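Local structure of carbohydrate binding family 6 (Clostridium thermocellum, 5A8D) at residues 37-42 with 266-271; 47-52 with 74-79; 68-73 with 85-90; 277-282 with 301-306. The protein probably hydrolyses terminal alpha-L-arabinofuranosyl residues of arabinose-containing polysaccharides, as a member of glycoside hydrolase family 43. All coordinates share one frame; numbering follows the deposited sequence. Where two conformers were deposited one is given.

Contact 1. Residues 37-42 with 266-271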
loop_
_atom_site.group_PDB
_atom_site.type_symbol
_atom_site.label_atom_id
_atom_site.label_comp_id
_atom_site.label_asym_id
_atom_site.label_seq_id
_atom_site.Cartn_x
_atom_site.Cartn_y
_atom_site.Cartn_z
ATOM N N THR A 37 3.216 -46.036 44.725
ATOM C CA THR A 37 2.060 -45.177 44.592
ATOM C C THR A 37 0.860 -46.072 44.395
ATOM O O THR A 37 0.985 -47.308 44.471
ATOM C CB THR A 37 2.262 -44.182 43.452
ATOM O OG1 THR A 37 1.285 -43.121 43.522
ATOM C CG2 THR A 37 2.226 -44.888 42.083
ATOM N N ALA A 38 -0.281 -45.462 44.174
ATOM C CA ALA A 38 -1.513 -46.170 43.983
ATOM C C ALA A 38 -2.159 -45.637 42.718
ATOM O O ALA A 38 -2.373 -44.430 42.586
ATOM C CB ALA A 38 -2.416 -45.997 45.192
ATOM N N ASP A 39 -2.459 -46.526 41.787
ATOM C CA ASP A 39 -3.117 -46.125 40.549
ATOM C C ASP A 39 -4.626 -46.458 40.655
ATOM O O ASP A 39 -4.934 -47.599 40.912
ATOM C CB ASP A 39 -2.557 -46.936 39.393
ATOM C CG ASP A 39 -1.089 -46.723 39.134
ATOM O OD1 ASP A 39 -0.553 -45.642 39.443
ATOM O OD2 ASP A 39 -0.472 -47.700 38.650
ATOM N N PRO A 40 -5.525 -45.503 40.437
ATOM C CA PRO A 40 -6.940 -45.754 40.622
ATOM C C PRO A 40 -7.699 -46.096 39.382
ATOM O O PRO A 40 -7.276 -45.796 38.249
ATOM C CB PRO A 40 -7.451 -44.427 41.145
ATOM C CG PRO A 40 -6.595 -43.413 40.474
ATOM C CD PRO A 40 -5.264 -44.048 40.310
ATOM N N ALA A 41 -8.843 -46.750 39.569
ATOM C CA ALA A 41 -9.790 -47.022 38.500
ATOM C C ALA A 41 -11.178 -47.005 39.122
ATOM O O ALA A 41 -11.287 -47.112 40.322
ATOM C CB ALA A 41 -9.529 -48.399 37.874
ATOM N N ALA A 42 -12.224 -46.859 38.315
ATOM C CA ALA A 42 -13.557 -46.765 38.829
ATOM C C ALA A 42 -14.606 -47.378 37.927
ATOM O O ALA A 42 -14.523 -47.281 36.685
ATOM C CB ALA A 42 -13.940 -45.293 39.051
ATOM N N ASN A 266 2.702 -39.874 38.743
ATOM C CA ASN A 266 1.393 -40.536 38.792
ATOM C C ASN A 266 0.149 -39.645 38.594
ATOM O O ASN A 266 -0.515 -39.174 39.529
ATOM C CB ASN A 266 1.237 -41.389 40.055
ATOM C CG ASN A 266 -0.017 -42.263 40.001
ATOM O OD1 ASN A 266 -0.633 -42.409 38.945
ATOM N ND2 ASN A 266 -0.377 -42.859 41.116
ATOM N N ASN A 267 -0.228 -39.556 37.331
ATOM C CA ASN A 267 -1.483 -38.954 36.898
ATOM C C ASN A 267 -2.440 -39.984 36.339
ATOM O O ASN A 267 -3.261 -39.682 35.424
ATOM C CB ASN A 267 -1.178 -37.820 35.896
ATOM C CG ASN A 267 -0.924 -36.512 36.580
ATOM O OD1 ASN A 267 -1.576 -36.177 37.557
ATOM N ND2 ASN A 267 0.021 -35.762 36.100
ATOM N N HIS A 268 -2.375 -41.216 36.869
ATOM C CA HIS A 268 -3.373 -42.217 36.566
ATOM C C HIS A 268 -4.696 -41.766 37.131
ATOM O O HIS A 268 -4.769 -41.171 38.185
ATOM C CB HIS A 268 -2.971 -43.621 37.042
ATOM C CG HIS A 268 -1.798 -44.109 36.284
ATOM N ND1 HIS A 268 -0.510 -43.797 36.642
ATOM C CD2 HIS A 268 -1.728 -44.714 35.078
ATOM C CE1 HIS A 268 0.313 -44.266 35.721
ATOM N NE2 HIS A 268 -0.404 -44.792 34.753
ATOM N N HIS A 269 -5.739 -42.002 36.357
ATOM C CA HIS A 269 -7.052 -41.356 36.657
ATOM C C HIS A 269 -8.170 -42.136 36.027
ATOM O O HIS A 269 -7.947 -42.961 35.121
ATOM C CB HIS A 269 -7.090 -39.901 36.129
ATOM C CG HIS A 269 -6.973 -39.795 34.640
ATOM N ND1 HIS A 269 -5.787 -39.982 33.975
ATOM C CD2 HIS A 269 -7.908 -39.578 33.682
ATOM C CE1 HIS A 269 -5.996 -39.916 32.669
ATOM N NE2 HIS A 269 -7.281 -39.690 32.464
ATOM N N ALA A 270 -9.371 -41.860 36.487
ATOM C CA ALA A 270 -10.585 -42.362 35.865
ATOM C C ALA A 270 -11.541 -41.205 35.711
ATOM O O ALA A 270 -11.536 -40.286 36.539
ATOM C CB ALA A 270 -11.225 -43.482 36.679
ATOM N N ILE A 271 -12.442 -41.323 34.726
ATOM C CA ILE A 271 -13.490 -40.351 34.484
ATOM C C ILE A 271 -14.766 -41.147 34.325
ATOM O O ILE A 271 -14.836 -42.035 33.444
ATOM C CB ILE A 271 -13.238 -39.456 33.259
ATOM C CG1 ILE A 271 -11.912 -38.700 33.439
ATOM C CG2 ILE A 271 -14.420 -38.519 33.008
ATOM C CD1 ILE A 271 -11.496 -37.784 32.282
HETATM O O HOH W 1 -8.304 -45.657 35.574
#
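N266 reaches across to T37 and A38 where the first and last blades of the five-bladed beta-propeller typical of family 43 come side by side. The innermost strands 40-42 and 269-271 run almost parallel, 17° between their directions. With chi1 at -170°, N266 swings its CG opposite the main-chain nitrogen and sends the amide across to 37-38. Its ND2 donates to T37 OG1 at 2.9 Å and to A38 O, also at 2.9 Å. Both acceptors lie close to the amide plane, yet the donor stands well above the carbonyl plane of A38, and the N-H...O angle there is a bent 137°, less straight than at the hydroxyl. The other end of the amide is held within its own segment: H268 N, 3.0 Å from N266 OD1, closes an Asx turn, while H268 ND1 meets the same oxygen from the opposite face of the amide. Four bonds therefore fix the amide's rotation. D39 runs alongside H268, pointing the same way, with its CG over one face of the imidazole; the far ring nitrogen, NE2, is hydrogen-bonded to D162. Further along, P40 CD rests 4.0 Å from H268 CB. Past a water lying 2.9 Å from P40 O and 2.8 Å from H269 O, the strands meet through bare methyl groups, A42 CB and A270 CB being 4.0 Å apart.

Contact 2. Residues 47-52 with 74-79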
loop_
_atom_site.group_PDB
_atom_site.type_symbol
_atom_site.label_atom_id
_atom_site.label_comp_id
_atom_site.label_asym_id
_atom_site.label_seq_id
_atom_site.Cartn_x
_atom_site.Cartn_y
_atom_site.Cartn_z
ATOM N N GLY A 47 -25.984 -49.084 41.690
ATOM C CA GLY A 47 -26.153 -47.902 42.542
ATOM C C GLY A 47 -24.938 -47.425 43.327
ATOM O O GLY A 47 -25.038 -46.474 44.113
ATOM N N ARG A 48 -23.812 -48.094 43.159
ATOM C CA ARG A 48 -22.613 -47.797 43.941
ATOM C C ARG A 48 -21.476 -47.459 43.030
ATOM O O ARG A 48 -21.379 -47.971 41.909
ATOM C CB ARG A 48 -22.209 -49.015 44.791
ATOM C CG ARG A 48 -23.231 -49.427 45.827
ATOM C CD ARG A 48 -22.681 -50.510 46.782
ATOM N NE ARG A 48 -21.633 -50.034 47.686
ATOM C CZ ARG A 48 -21.820 -49.366 48.833
ATOM N NH1 ARG A 48 -23.052 -49.089 49.327
ATOM N NH2 ARG A 48 -20.762 -48.981 49.516
ATOM N N LEU A 49 -20.575 -46.607 43.521
ATOM C CA LEU A 49 -19.336 -46.291 42.857
ATOM C C LEU A 49 -18.217 -47.086 43.524
ATOM O O LEU A 49 -18.026 -46.957 44.738
ATOM C CB LEU A 49 -19.031 -44.803 43.022
ATOM C CG LEU A 49 -17.708 -44.279 42.461
ATOM C CD1 LEU A 49 -17.576 -44.479 40.987
ATOM C CD2 LEU A 49 -17.567 -42.779 42.773
ATOM N N TYR A 50 -17.560 -47.933 42.745
ATOM C CA TYR A 50 -16.415 -48.750 43.173
ATOM C C TYR A 50 -15.120 -48.089 42.686
ATOM O O TYR A 50 -14.957 -47.794 41.480
ATOM C CB TYR A 50 -16.529 -50.169 42.577
ATOM C CG TYR A 50 -17.711 -50.958 43.115
ATOM C CD1 TYR A 50 -19.021 -50.804 42.568
ATOM C CD2 TYR A 50 -17.595 -51.793 44.254
ATOM C CE1 TYR A 50 -20.070 -51.473 43.100
ATOM C CE2 TYR A 50 -18.682 -52.476 44.765
ATOM C CZ TYR A 50 -19.900 -52.322 44.179
ATOM O OH TYR A 50 -20.994 -52.967 44.681
ATOM N N ILE A 51 -14.152 -47.964 43.598
ATOM C CA ILE A 51 -12.837 -47.416 43.271
ATOM C C ILE A 51 -11.825 -48.499 43.572
ATOM O O ILE A 51 -11.798 -49.043 44.707
ATOM C CB ILE A 51 -12.540 -46.171 44.102
ATOM C CG1 ILE A 51 -13.590 -45.093 43.894
ATOM C CG2 ILE A 51 -11.170 -45.617 43.794
ATOM C CD1 ILE A 51 -13.715 -44.599 42.498
ATOM N N TYR A 52 -11.005 -48.800 42.580
ATOM C CA TYR A 52 -9.974 -49.815 42.674
ATOM C C TYR A 52 -8.627 -49.107 42.717
ATOM O O TYR A 52 -8.449 -48.127 41.983
ATOM C CB TYR A 52 -10.014 -50.752 41.472
ATOM C CG TYR A 52 -11.338 -51.455 41.324
ATOM C CD1 TYR A 52 -12.449 -50.781 40.799
ATOM C CD2 TYR A 52 -11.486 -52.781 41.728
ATOM C CE1 TYR A 52 -13.663 -51.396 40.715
ATOM C CE2 TYR A 52 -12.721 -53.396 41.647
ATOM C CZ TYR A 52 -13.783 -52.711 41.099
ATOM O OH TYR A 52 -15.005 -53.329 41.025
ATOM N N ILE A 74 -12.646 -50.069 47.258
ATOM C CA ILE A 74 -13.576 -49.452 48.154
ATOM C C ILE A 74 -14.828 -49.040 47.376
ATOM O O ILE A 74 -14.763 -48.869 46.188
ATOM C CB ILE A 74 -12.977 -48.241 48.922
ATOM C CG1 ILE A 74 -12.587 -47.127 47.970
ATOM C CG2 ILE A 74 -11.759 -48.684 49.736
ATOM C CD1 ILE A 74 -12.245 -45.853 48.694
ATOM N N SER A 75 -15.943 -48.864 48.065
ATOM C CA SER A 75 -17.158 -48.366 47.392
ATOM C C SER A 75 -17.973 -47.435 48.238
ATOM O O SER A 75 -17.880 -47.393 49.476
ATOM C CB SER A 75 -18.035 -49.492 46.862
ATOM O OG SER A 75 -18.688 -50.178 47.912
ATOM N N THR A 76 -18.886 -46.734 47.572
ATOM C CA THR A 76 -19.768 -45.819 48.243
ATOM C C THR A 76 -21.092 -45.775 47.502
ATOM O O THR A 76 -21.125 -46.017 46.300
ATOM C CB THR A 76 -19.156 -44.385 48.277
ATOM O OG1 THR A 76 -19.954 -43.512 49.073
ATOM C CG2 THR A 76 -18.979 -43.830 46.892
ATOM N N ASP A 77 -22.112 -45.299 48.194
ATOM C CA ASP A 77 -23.357 -44.917 47.512
ATOM C C ASP A 77 -23.672 -43.458 47.706
ATOM O O ASP A 77 -24.735 -43.027 47.299
ATOM C CB ASP A 77 -24.533 -45.818 47.861
ATOM C CG ASP A 77 -25.013 -45.661 49.276
ATOM O OD1 ASP A 77 -24.535 -44.786 50.005
ATOM O OD2 ASP A 77 -25.916 -46.417 49.663
ATOM N N ASP A 78 -22.742 -42.702 48.282
ATOM C CA ASP A 78 -23.033 -41.288 48.607
ATOM C C ASP A 78 -21.854 -40.331 48.539
ATOM O O ASP A 78 -22.021 -39.129 48.848
ATOM C CB ASP A 78 -23.751 -41.241 49.951
ATOM C CG ASP A 78 -22.851 -41.629 51.124
ATOM O OD1 ASP A 78 -21.642 -41.837 50.927
ATOM O OD2 ASP A 78 -23.360 -41.685 52.243
ATOM N N LEU A 79 -20.687 -40.836 48.156
ATOM C CA LEU A 79 -19.441 -40.120 48.099
ATOM C C LEU A 79 -18.925 -39.584 49.438
ATOM O O LEU A 79 -17.957 -38.831 49.433
ATOM C CB LEU A 79 -19.504 -38.944 47.102
ATOM C CG LEU A 79 -19.924 -39.150 45.663
ATOM C CD1 LEU A 79 -20.054 -37.810 44.924
ATOM C CD2 LEU A 79 -18.914 -39.995 44.957
HETATM O O HOH W 2 -25.793 -49.349 48.209
#
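R48 turns its guanidinium side-on to S75 and grips one atom with two nitrogens: NE lies 3.0 Å and NH2 2.9 Å from S75 OG, which sits at the edge of the group and within its plane. The bend of the arginine chain at chi3 (69°) brings it back over the neighbouring strand, so that one guanidinium face lies over the T76-D77 peptide. H85 NE2 is a further hydrogen-bond partner of the serine hydroxyl. At the third nitrogen, NH1, a water 3.0 Å away accepts and passes a bond on to D77 OD2; the direct salt bridge between NH1 and OD2 is long. Backbone groups satisfy one another in two hydrogen-bonded pairs. L49 and T76 exchange N-H...O bonds both ways, and I51 with I74 does the same, its I51 N to I74 O bond being 2.8 Å and nearly straight at 175°. Beyond the pairing, T76 OG1 receives D78 N at 3.0 Å, an ST turn, and is also bonded to N81 O. Apolar contacts fill both faces: S75 CB sits over the Y50 ring, 3.9 Å from its centroid, a CH-pi contact, while L49 CD2 touches L79 CD2 at 3.8 Å on the other. This regular antiparallel pairing, which joins the second and third strands of a four-stranded sheet, is typical of a propeller blade.

Contact 3. Residues 68-73 with 85-90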
loop_
_atom_site.group_PDB
_atom_site.type_symbol
_atom_site.label_atom_id
_atom_site.label_comp_id
_atom_site.label_asym_id
_atom_site.label_seq_id
_atom_site.Cartn_x
_atom_site.Cartn_y
_atom_site.Cartn_z
ATOM N N ILE A 68 1.870 -55.234 50.441
ATOM C CA ILE A 68 1.186 -56.437 49.873
ATOM C C ILE A 68 0.716 -55.983 48.501
ATOM O O ILE A 68 -0.238 -55.200 48.457
ATOM C CB ILE A 68 0.037 -57.149 50.662
ATOM C CG1 ILE A 68 -0.416 -58.444 49.935
ATOM C CG2 ILE A 68 -1.245 -56.313 50.792
ATOM C CD1 ILE A 68 0.667 -59.283 49.277
ATOM N N PRO A 69 1.433 -56.401 47.424
ATOM C CA PRO A 69 1.235 -56.073 46.017
ATOM C C PRO A 69 -0.021 -56.663 45.350
ATOM O O PRO A 69 -0.080 -57.860 45.037
ATOM C CB PRO A 69 2.464 -56.665 45.326
ATOM C CG PRO A 69 3.495 -56.799 46.378
ATOM C CD PRO A 69 2.787 -56.987 47.663
ATOM N N ASP A 70 -0.987 -55.817 45.062
ATOM C CA ASP A 70 -2.291 -56.310 44.721
ATOM C C ASP A 70 -3.163 -55.150 44.192
ATOM O O ASP A 70 -2.657 -54.078 43.967
ATOM C CB ASP A 70 -2.915 -57.018 45.949
ATOM C CG ASP A 70 -3.279 -56.077 47.109
ATOM O OD1 ASP A 70 -3.092 -54.859 46.993
ATOM O OD2 ASP A 70 -3.828 -56.592 48.131
ATOM N N ILE A 71 -4.442 -55.403 43.962
ATOM C CA ILE A 71 -5.420 -54.375 43.762
ATOM C C ILE A 71 -6.507 -54.512 44.839
ATOM O O ILE A 71 -6.980 -55.597 45.097
ATOM C CB ILE A 71 -6.059 -54.505 42.367
ATOM C CG1 ILE A 71 -4.962 -54.260 41.313
ATOM C CG2 ILE A 71 -7.237 -53.556 42.213
ATOM C CD1 ILE A 71 -5.311 -54.623 39.911
ATOM N N THR A 72 -6.896 -53.394 45.434
ATOM C CA THR A 72 -7.916 -53.317 46.454
ATOM C C THR A 72 -9.072 -52.471 45.928
ATOM O O THR A 72 -8.981 -51.816 44.874
ATOM C CB THR A 72 -7.379 -52.653 47.740
ATOM O OG1 THR A 72 -6.934 -51.326 47.444
ATOM C CG2 THR A 72 -6.265 -53.473 48.403
ATOM N N CYS A 73 -10.185 -52.529 46.638
ATOM C CA CYS A 73 -11.417 -51.861 46.222
ATOM C C CYS A 73 -12.164 -51.300 47.416
ATOM O O CYS A 73 -12.242 -51.950 48.480
ATOM C CB CYS A 73 -12.276 -52.914 45.518
ATOM S SG CYS A 73 -13.880 -52.287 44.955
ATOM N N HIS A 85 -13.577 -53.010 50.739
ATOM C CA HIS A 85 -13.702 -54.402 50.295
ATOM C C HIS A 85 -12.363 -55.121 50.338
ATOM O O HIS A 85 -12.319 -56.304 50.064
ATOM C CB HIS A 85 -14.317 -54.436 48.892
ATOM C CG HIS A 85 -15.658 -53.782 48.855
ATOM N ND1 HIS A 85 -16.751 -54.302 49.508
ATOM C CD2 HIS A 85 -16.063 -52.615 48.306
ATOM C CE1 HIS A 85 -17.762 -53.439 49.420
ATOM N NE2 HIS A 85 -17.392 -52.441 48.644
ATOM N N GLY A 86 -11.261 -54.411 50.622
ATOM C CA GLY A 86 -9.943 -55.030 50.627
ATOM C C GLY A 86 -9.460 -55.530 49.273
ATOM O O GLY A 86 -9.870 -55.017 48.193
ATOM N N GLU A 87 -8.587 -56.534 49.330
ATOM C CA GLU A 87 -7.951 -57.072 48.167
ATOM C C GLU A 87 -8.957 -57.773 47.269
ATOM O O GLU A 87 -9.780 -58.597 47.764
ATOM C CB GLU A 87 -6.885 -58.064 48.594
ATOM C CG GLU A 87 -6.197 -58.768 47.416
ATOM C CD GLU A 87 -5.078 -59.634 47.873
ATOM O OE1 GLU A 87 -3.948 -59.111 48.085
ATOM O OE2 GLU A 87 -5.328 -60.869 48.036
ATOM N N VAL A 88 -8.920 -57.441 45.979
ATOM C CA VAL A 88 -9.770 -58.147 45.017
ATOM C C VAL A 88 -8.974 -58.956 43.992
ATOM O O VAL A 88 -9.551 -59.805 43.295
ATOM C CB VAL A 88 -10.778 -57.179 44.347
ATOM C CG1 VAL A 88 -11.593 -56.406 45.387
ATOM C CG2 VAL A 88 -10.129 -56.203 43.378
ATOM N N PHE A 89 -7.670 -58.695 43.887
ATOM C CA PHE A 89 -6.817 -59.386 42.939
ATOM C C PHE A 89 -5.392 -59.325 43.459
ATOM O O PHE A 89 -4.943 -58.262 43.888
ATOM C CB PHE A 89 -6.861 -58.680 41.587
ATOM C CG PHE A 89 -6.008 -59.356 40.517
ATOM C CD1 PHE A 89 -6.341 -60.600 40.036
ATOM C CD2 PHE A 89 -4.878 -58.731 40.033
ATOM C CE1 PHE A 89 -5.557 -61.229 39.061
ATOM C CE2 PHE A 89 -4.104 -59.320 39.033
ATOM C CZ PHE A 89 -4.434 -60.579 38.571
ATOM N N ASN A 90 -4.704 -60.455 43.390
ATOM C CA ASN A 90 -3.306 -60.570 43.742
ATOM C C ASN A 90 -2.666 -61.364 42.608
ATOM O O ASN A 90 -2.993 -62.501 42.439
ATOM C CB ASN A 90 -3.224 -61.288 45.075
ATOM C CG ASN A 90 -1.814 -61.540 45.526
ATOM O OD1 ASN A 90 -1.012 -62.070 44.792
ATOM N ND2 ASN A 90 -1.509 -61.131 46.771
HETATM O O HOH W 3 1.421 -59.962 45.815
#
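I71 and C73 pair with 85-89 in a beta hairpin, the outer two strands of a propeller blade, whose register is broken by two classic beta bulges. Backbone bonds show the irregularity. I71 O takes V88 N at 2.8 Å and, weakly, F89 N, so both residues face I71, whose own N returns a bond to F89 O. At the second bulge H85 and G86 together face C73: H85 N donates to C73 O at 2.8 Å and C73 N to G86 O. The strands cross at 138°, well away from strictly antiparallel.

Among the polar side chains, two carboxylates meet: D70 OD2 is 2.5 Å from E87 OE1, with their planes 83° apart. So short an approach probably means that one of the two acids keeps a proton. The extended chain of E87 delivers this oxygen, and its other one, OE2, forms a salt bridge with R93. N90, at the N-cap of helix 91-94, takes the backbone N of R93 on its OD1.

Apolar packing lies on the face with I71 and F89, where I71 CD1 approaches F89 CD2 at 4.1 Å. V88 spreads its two branches, CG2 to I71 CG2 at 4.1 Å and CG1 to C73 CB at 3.6 Å.

Contact 4. Residues 277-282 with 301-306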
loop_
_atom_site.group_PDB
_atom_site.type_symbol
_atom_site.label_atom_id
_atom_site.label_comp_id
_atom_site.label_asym_id
_atom_site.label_seq_id
_atom_site.Cartn_x
_atom_site.Cartn_y
_atom_site.Cartn_z
ATOM N N ASN A 277 -23.967 -37.252 37.325
ATOM C CA ASN A 277 -22.854 -36.293 37.366
ATOM C C ASN A 277 -21.605 -36.966 36.902
ATOM O O ASN A 277 -21.475 -38.195 37.006
ATOM C CB ASN A 277 -22.632 -35.818 38.783
ATOM C CG ASN A 277 -23.745 -34.889 39.293
ATOM O OD1 ASN A 277 -24.529 -34.378 38.530
ATOM N ND2 ASN A 277 -23.764 -34.652 40.586
ATOM N N TRP A 278 -20.661 -36.184 36.385
ATOM C CA TRP A 278 -19.381 -36.706 35.953
ATOM C C TRP A 278 -18.305 -36.370 36.992
ATOM O O TRP A 278 -18.316 -35.287 37.580
ATOM C CB TRP A 278 -19.029 -36.122 34.589
ATOM C CG TRP A 278 -19.794 -36.745 33.504
ATOM C CD1 TRP A 278 -21.072 -36.400 33.059
ATOM C CD2 TRP A 278 -19.394 -37.862 32.752
ATOM N NE1 TRP A 278 -21.421 -37.237 32.048
ATOM C CE2 TRP A 278 -20.437 -38.163 31.850
ATOM C CE3 TRP A 278 -18.266 -38.653 32.743
ATOM C CZ2 TRP A 278 -20.331 -39.229 30.935
ATOM C CZ3 TRP A 278 -18.172 -39.715 31.857
ATOM C CH2 TRP A 278 -19.226 -39.988 30.967
ATOM N N TYR A 279 -17.431 -37.331 37.235
ATOM C CA TYR A 279 -16.348 -37.176 38.201
ATOM C C TYR A 279 -15.018 -37.599 37.632
ATOM O O TYR A 279 -14.941 -38.585 36.883
ATOM C CB TYR A 279 -16.629 -37.984 39.487
ATOM C CG TYR A 279 -17.886 -37.612 40.190
ATOM C CD1 TYR A 279 -17.927 -36.517 41.025
ATOM C CD2 TYR A 279 -19.088 -38.273 39.925
ATOM C CE1 TYR A 279 -19.090 -36.115 41.640
ATOM C CE2 TYR A 279 -20.263 -37.905 40.563
ATOM C CZ TYR A 279 -20.272 -36.797 41.390
ATOM O OH TYR A 279 -21.419 -36.378 41.987
ATOM N N VAL A 280 -13.964 -36.877 37.993
ATOM C CA VAL A 280 -12.605 -37.333 37.747
ATOM C C VAL A 280 -12.022 -37.800 39.082
ATOM O O VAL A 280 -12.147 -37.139 40.118
ATOM C CB VAL A 280 -11.716 -36.309 36.986
ATOM C CG1 VAL A 280 -11.585 -34.995 37.724
ATOM C CG2 VAL A 280 -10.362 -36.905 36.649
ATOM N N VAL A 281 -11.446 -38.994 39.047
ATOM C CA VAL A 281 -10.843 -39.556 40.229
ATOM C C VAL A 281 -9.337 -39.744 39.947
ATOM O O VAL A 281 -8.949 -40.233 38.883
ATOM C CB VAL A 281 -11.574 -40.836 40.764
ATOM C CG1 VAL A 281 -13.075 -40.944 40.358
ATOM C CG2 VAL A 281 -10.877 -42.090 40.438
ATOM N N TYR A 282 -8.525 -39.309 40.901
ATOM C CA TYR A 282 -7.095 -39.286 40.694
ATOM C C TYR A 282 -6.397 -39.403 42.023
ATOM O O TYR A 282 -7.007 -39.285 43.051
ATOM C CB TYR A 282 -6.699 -38.058 39.893
ATOM C CG TYR A 282 -7.040 -36.752 40.546
ATOM C CD1 TYR A 282 -8.317 -36.223 40.475
ATOM C CD2 TYR A 282 -6.096 -36.060 41.293
ATOM C CE1 TYR A 282 -8.656 -35.069 41.094
ATOM C CE2 TYR A 282 -6.427 -34.850 41.909
ATOM C CZ TYR A 282 -7.704 -34.358 41.813
ATOM O OH TYR A 282 -8.093 -33.182 42.432
ATOM N N VAL A 301 -6.823 -40.575 47.292
ATOM C CA VAL A 301 -7.634 -40.586 46.067
ATOM C C VAL A 301 -8.637 -39.466 46.138
ATOM O O VAL A 301 -9.502 -39.480 46.996
ATOM C CB VAL A 301 -8.391 -41.869 45.919
ATOM C CG1 VAL A 301 -9.323 -41.805 44.684
ATOM C CG2 VAL A 301 -7.357 -42.978 45.727
ATOM N N CYS A 302 -8.519 -38.537 45.205
ATOM C CA CYS A 302 -9.323 -37.319 45.200
ATOM C C CYS A 302 -10.429 -37.508 44.192
ATOM O O CYS A 302 -10.216 -38.134 43.148
ATOM C CB CYS A 302 -8.447 -36.171 44.774
ATOM S SG CYS A 302 -7.044 -35.925 45.946
ATOM N N ILE A 303 -11.579 -36.888 44.468
ATOM C CA ILE A 303 -12.714 -36.939 43.556
ATOM C C ILE A 303 -13.210 -35.513 43.326
ATOM O O ILE A 303 -13.549 -34.812 44.285
ATOM C CB ILE A 303 -13.834 -37.809 44.117
ATOM C CG1 ILE A 303 -13.351 -39.249 44.341
ATOM C CG2 ILE A 303 -15.074 -37.783 43.173
ATOM C CD1 ILE A 303 -14.301 -40.011 45.271
ATOM N N ASP A 304 -13.174 -35.067 42.077
ATOM C CA ASP A 304 -13.687 -33.753 41.679
ATOM C C ASP A 304 -14.821 -33.968 40.684
ATOM O O ASP A 304 -14.817 -34.894 39.900
ATOM C CB ASP A 304 -12.614 -32.976 40.959
ATOM C CG ASP A 304 -11.401 -32.585 41.885
ATOM O OD1 ASP A 304 -11.429 -32.767 43.100
ATOM O OD2 ASP A 304 -10.412 -32.145 41.334
ATOM N N GLN A 305 -15.789 -33.074 40.703
ATOM C CA GLN A 305 -16.892 -33.143 39.756
ATOM C C GLN A 305 -16.469 -32.392 38.485
ATOM O O GLN A 305 -15.882 -31.281 38.547
ATOM C CB GLN A 305 -18.146 -32.533 40.342
ATOM C CG GLN A 305 -19.352 -32.762 39.455
ATOM C CD GLN A 305 -20.664 -32.350 40.082
ATOM O OE1 GLN A 305 -20.751 -32.047 41.273
ATOM N NE2 GLN A 305 -21.730 -32.367 39.262
ATOM N N MET A 306 -16.796 -32.970 37.341
ATOM C CA MET A 306 -16.428 -32.425 36.049
ATOM C C MET A 306 -17.642 -31.899 35.305
ATOM O O MET A 306 -18.750 -32.481 35.402
ATOM C CB MET A 306 -15.756 -33.497 35.224
ATOM C CG MET A 306 -15.046 -32.928 34.029
ATOM S SD MET A 306 -14.033 -34.196 33.177
ATOM C CE MET A 306 -15.303 -34.825 32.344
HETATM O O HOH W 4 -22.022 -33.976 42.638
HETATM O O HOH W 5 -21.067 -33.311 36.415
#
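Y282 carries its CG between the backbone N and the carbonyl carbon (chi1 61°), which swings the ring back over 301-306, while D304 has CG anti to its carbonyl carbon (chi1 -67°); together these bring hydroxyl and carboxylate into contact. Y282 OH donates to D304 OD2 at 2.8 Å, arriving from above the carboxylate plane. The acid's second oxygen, OD1, is in a salt bridge with R291, so both oxygens are held. Beneath the same ring, C302 CB packs against one face, 3.8 Å from the centroid, a CH-pi contact.

At the other end, Q305 extends toward N277; the amide planes are 28° apart, and N277 ND2 and Q305 NE2, both donors, are not bonded to each other. One water accepts from Y279 OH (2.6 Å) and, weakly, from N277 ND2, and donates to Q305 OE1 (2.7 Å); another takes W278 N and Q305 NE2 and donates to M306 O. Both amides are also bonded to a second subunit, N277 ND2 to its A27 O and Q305 NE2 to its D28 OD1. Between these ends V280 N bonds to D304 O at 2.9 Å. The arrangement is the twisted antiparallel pairing of middle strands in a propeller blade, here with the N277-Q305 end of the pair at a subunit interface.

Contacts 2 and 3 lie in the first blade, share strand 70-76 and meet at S75 OG and H85 NE2, 2.7 Å apart, a probable hydrogen bond. Contact 4 lies in the last blade; contact 1 joins the innermost strands of both, its centre about 5 Å from that of the chain. From it, the centres of contacts 2 and 4 are about 15 and 11 Å away, each bridged by a probable backbone hydrogen bond, A41 N to Y52 O and A270 O to V281 N, both 2.8 Å. Farther out, L79 CD1 of contact 2 lies 3.5 Å from Y279 OH of contact 4. The centres of contacts 3 and 4 are about 22 Å apart and their nearest atoms about 9 Å. A glycerol, probably from crystallisation, bonds to A42 N.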